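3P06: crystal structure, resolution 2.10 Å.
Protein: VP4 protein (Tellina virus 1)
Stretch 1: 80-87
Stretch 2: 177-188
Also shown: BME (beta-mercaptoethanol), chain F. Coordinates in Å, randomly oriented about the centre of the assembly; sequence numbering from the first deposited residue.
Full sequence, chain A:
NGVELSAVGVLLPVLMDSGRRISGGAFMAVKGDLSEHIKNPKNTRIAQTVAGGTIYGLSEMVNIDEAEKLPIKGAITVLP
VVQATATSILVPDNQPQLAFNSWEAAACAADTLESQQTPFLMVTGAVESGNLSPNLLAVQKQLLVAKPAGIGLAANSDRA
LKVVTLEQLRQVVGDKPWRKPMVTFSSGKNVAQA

Stretch 1, residues 80-87: PVVQATAT
Stretch 2 177-188: PWRKPMVTFSSG

The two stretches lie side by side as short antiparallel strands of one chain, with touching residues at least 92 positions apart in sequence. Gln83 faces Thr184 as a non-hydrogen-bonded pair, CA to CA 4.3 Å. Ala84 faces Val183 as a hydrogen-bonded pair, CA to CA 5.5 Å. The register continues outward, with Val82 near Phe185 and Thr85 near Met182. Together the stretches bury 553 Å², counting both sides.

Pro80 is extended (phi/psi -65/148) and its ring is C-gamma endo. It does not reach stretch 2, but Pro80 CB lies 3.5 Å from C1 of the bound beta-mercaptoethanol, probably a crystallisation additive. The O1 of that molecule accepts a hydrogen bond from Gly188 N at 3.1 Å.

Val81 is also extended (-137/141), chi1 m. Val81 CG2 lies 4.2 Å from CD2 of Phe185, so a methyl meets ring carbon in an apolar contact. Phe185 (-138/156) has chi1 m and chi2 -81°.

Val82 breaks the extended run at -106/-12, chi1 m. Val82 O accepts a hydrogen bond from Phe185 N at 2.8 Å, with an angle of 158° at the hydrogen. The same Val82 O takes a weaker CA-H...O contact from Thr184 CA at 3.3 Å. Val82 CG1 rests 3.6 Å from Ser187 CB, carbon against carbon; Ser187 has chi1 p.

Gln83 returns to strand geometry (-148/144). Its side chain shares a sheet face with that of Thr184 (-123/158, chi1 p), so Gln83 CG meets Thr184 CG2 at 3.8 Å. The Gln83 rotamer is m, t, with chi3 7°. This side chain brings Gln83 OE1 to 3.7 Å from SE of Met182, a selenomethionine. On the backbone, Gln83 CA makes a CA-H...O contact of 3.3 Å with Val183 O.

Ala84 (-143/147) and Val183 (-119/144, chi1 m) bond in both directions. Ala84 N donates to Val183 O at 2.9 Å, and Val183 N donates to Ala84 O at 3.0 Å. The angles at hydrogen are 159° and 163°, so both bonds are nearly straight. Ala84 O also receives a CA-H...O contact from Met182 CA at 3.3 Å. The side chains of the pair occupy the sheet face opposite Gln83 and Thr184. There Ala84 CB packs 4.1 Å from Val183 CG2 and 4.3 Å from Trp178 CH2, all apolar carbon.

Thr85 (-128/-180, chi1 p) places CG2 4.1 Å from CB of Met182 (-160/149, chi1 and chi2 t). Thr85 OG1 accepts a hydrogen bond from Thr87 N at 3.3 Å. Thr85 C lies over one face of the indole, 3.4 Å from Trp178 CZ2.

Ala86 turns to -52/-26 and covers that same face. Ala86 CB sits 3.8 Å from the centroid of the Trp178 five-membered ring, 20° off the normal. The methyl thus lies almost square over the electron-rich indole, a CH-pi contact. Trp178 (-78/116) has chi1 m and chi2 66°, and its CA-to-CB bond points toward stretch 1. A water accepts from Ala86 N at 2.9 Å and donates to Pro181 O at 2.8 Å, bridging the stretches.

The CA-to-CB bond of Thr87 (-139/8, chi1 p) points away from stretch 2, and the residue makes no contact with it.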

# COMPACT_ATOMS: atom_id res chain seq x y z
N PRO A 80 7.44 0.57 -3.57
CA PRO A 80 6.90 1.56 -4.46
C PRO A 80 6.57 0.99 -5.86
O PRO A 80 7.33 0.17 -6.36
CB PRO A 80 8.04 2.55 -4.64
CG PRO A 80 9.30 1.79 -4.36
CD PRO A 80 8.90 0.71 -3.33
N VAL A 81 5.55 1.52 -6.54
CA VAL A 81 5.24 1.04 -7.90
C VAL A 81 4.93 2.22 -8.75
O VAL A 81 4.31 3.21 -8.28
CB VAL A 81 4.06 0.03 -7.91
CG1 VAL A 81 4.37 -1.17 -6.99
CG2 VAL A 81 2.75 0.67 -7.47
N VAL A 82 5.37 2.19 -10.00
CA VAL A 82 4.99 3.28 -10.90
C VAL A 82 3.94 2.80 -11.89
O VAL A 82 3.37 3.62 -12.65
CB VAL A 82 6.24 3.91 -11.64
CG1 VAL A 82 7.09 4.74 -10.64
CG2 VAL A 82 7.14 2.85 -12.39
N GLN A 83 3.75 1.47 -11.94
CA GLN A 83 2.74 0.85 -12.82
C GLN A 83 2.22 -0.37 -12.16
O GLN A 83 3.00 -1.05 -11.49
CB GLN A 83 3.25 0.41 -14.22
CG GLN A 83 3.71 1.55 -15.05
CD GLN A 83 4.19 1.14 -16.44
OE1 GLN A 83 4.07 -0.01 -16.84
NE2 GLN A 83 4.71 2.11 -17.18
N ALA A 84 0.94 -0.65 -12.33
CA ALA A 84 0.37 -1.91 -11.84
C ALA A 84 -0.67 -2.47 -12.79
O ALA A 84 -1.40 -1.69 -13.46
CB ALA A 84 -0.23 -1.73 -10.40
N THR A 85 -0.74 -3.81 -12.85
CA THR A 85 -1.79 -4.48 -13.58
C THR A 85 -2.39 -5.49 -12.59
O THR A 85 -1.92 -5.56 -11.45
CB THR A 85 -1.28 -5.24 -14.88
OG1 THR A 85 -0.42 -6.34 -14.50
CG2 THR A 85 -0.54 -4.27 -15.86
N ALA A 86 -3.39 -6.26 -13.02
CA ALA A 86 -3.92 -7.37 -12.18
C ALA A 86 -2.84 -8.36 -11.67
O ALA A 86 -2.99 -8.98 -10.59
CB ALA A 86 -5.04 -8.09 -12.91
N THR A 87 -1.71 -8.48 -12.39
CA THR A 87 -0.74 -9.51 -12.05
C THR A 87 0.72 -9.09 -12.11
O THR A 87 1.63 -9.94 -11.98
CB THR A 87 -0.88 -10.81 -12.98
OG1 THR A 87 -0.60 -10.42 -14.34
CG2 THR A 87 -2.26 -11.38 -12.91
N PRO A 177 -12.87 -6.05 -10.44
CA PRO A 177 -12.28 -6.32 -11.75
C PRO A 177 -11.62 -5.04 -12.29
O PRO A 177 -11.99 -3.93 -11.90
CB PRO A 177 -13.48 -6.76 -12.64
CG PRO A 177 -14.70 -6.36 -11.87
CD PRO A 177 -14.35 -6.09 -10.45
N TRP A 178 -10.65 -5.22 -13.17
CA TRP A 178 -9.86 -4.12 -13.75
C TRP A 178 -10.70 -3.44 -14.83
O TRP A 178 -11.03 -4.08 -15.87
CB TRP A 178 -8.52 -4.70 -14.30
CG TRP A 178 -7.59 -4.82 -13.14
CD1 TRP A 178 -7.74 -5.68 -12.06
CD2 TRP A 178 -6.47 -3.96 -12.81
NE1 TRP A 178 -6.73 -5.44 -11.12
CE2 TRP A 178 -5.97 -4.38 -11.54
CE3 TRP A 178 -5.84 -2.88 -13.47
CZ2 TRP A 178 -4.85 -3.76 -10.93
CZ3 TRP A 178 -4.75 -2.24 -12.85
CH2 TRP A 178 -4.25 -2.69 -11.59
N ARG A 179 -11.04 -2.16 -14.64
CA ARG A 179 -11.82 -1.45 -15.67
C ARG A 179 -10.89 -0.92 -16.79
O ARG A 179 -11.35 -0.51 -17.85
CB ARG A 179 -12.66 -0.32 -15.07
CG ARG A 179 -13.70 -0.74 -14.01
CD ARG A 179 -14.86 -1.50 -14.63
NE ARG A 179 -15.60 -2.24 -13.61
CZ ARG A 179 -16.69 -2.96 -13.84
NH1 ARG A 179 -17.21 -3.05 -15.06
NH2 ARG A 179 -17.27 -3.60 -12.84
N LYS A 180 -9.59 -0.93 -16.57
CA LYS A 180 -8.66 -0.71 -17.68
C LYS A 180 -7.42 -1.58 -17.47
O LYS A 180 -7.31 -2.22 -16.44
CB LYS A 180 -8.30 0.78 -17.84
CG LYS A 180 -7.65 1.35 -16.61
CD LYS A 180 -7.56 2.86 -16.74
CE LYS A 180 -7.17 3.44 -15.41
NZ LYS A 180 -6.76 4.84 -15.64
N PRO A 181 -6.54 -1.68 -18.47
CA PRO A 181 -5.50 -2.71 -18.32
C PRO A 181 -4.42 -2.43 -17.28
O PRO A 181 -3.80 -3.36 -16.76
CB PRO A 181 -4.87 -2.81 -19.76
CG PRO A 181 -5.38 -1.62 -20.51
CD PRO A 181 -6.73 -1.31 -19.89
N MSE A 182 -4.21 -1.16 -16.96
CA MSE A 182 -3.01 -0.75 -16.19
C MSE A 182 -3.28 0.62 -15.57
O MSE A 182 -4.04 1.40 -16.15
CB MSE A 182 -1.83 -0.65 -17.14
CG MSE A 182 -0.48 -0.20 -16.59
SE MSE A 182 0.67 0.46 -18.12
CE MSE A 182 0.08 -0.63 -19.63
N VAL A 183 -2.68 0.87 -14.40
CA VAL A 183 -2.69 2.18 -13.80
C VAL A 183 -1.25 2.59 -13.69
O VAL A 183 -0.33 1.75 -13.47
CB VAL A 183 -3.41 2.25 -12.35
CG1 VAL A 183 -4.94 2.19 -12.54
CG2 VAL A 183 -2.97 1.12 -11.38
N THR A 184 -1.00 3.88 -13.88
CA THR A 184 0.36 4.32 -13.67
C THR A 184 0.41 5.45 -12.60
O THR A 184 -0.61 6.12 -12.37
CB THR A 184 0.98 4.76 -14.97
OG1 THR A 184 0.31 5.94 -15.38
CG2 THR A 184 0.77 3.68 -16.06
N PHE A 185 1.57 5.65 -11.98
CA PHE A 185 1.72 6.63 -10.90
C PHE A 185 3.02 7.36 -11.09
O PHE A 185 3.91 6.82 -11.75
CB PHE A 185 1.73 5.93 -9.56
CG PHE A 185 0.55 5.07 -9.32
CD1 PHE A 185 -0.67 5.64 -8.87
CD2 PHE A 185 0.63 3.70 -9.55
CE1 PHE A 185 -1.82 4.82 -8.67
CE2 PHE A 185 -0.50 2.87 -9.31
CZ PHE A 185 -1.73 3.44 -8.89
N SER A 186 3.13 8.59 -10.54
CA SER A 186 4.38 9.35 -10.52
C SER A 186 5.31 8.75 -9.46
O SER A 186 4.85 8.15 -8.45
CB SER A 186 4.14 10.83 -10.12
OG SER A 186 3.72 11.59 -11.24
N SER A 187 6.60 8.94 -9.65
CA SER A 187 7.53 8.55 -8.60
C SER A 187 8.14 9.79 -7.94
O SER A 187 8.08 10.88 -8.49
CB SER A 187 8.61 7.63 -9.15
OG SER A 187 9.16 8.16 -10.35
N GLY A 188 8.72 9.61 -6.76
CA GLY A 188 9.47 10.68 -6.13
C GLY A 188 10.65 10.14 -5.37
O GLY A 188 10.76 8.93 -5.12
C1 BME F . 7.37 5.52 -6.31
C2 BME F . 6.01 5.99 -5.73
O1 BME F . 8.38 6.54 -6.46
S2 BME F . 4.71 5.84 -7.07
O HOH W 1 -4.62 -5.78 -15.63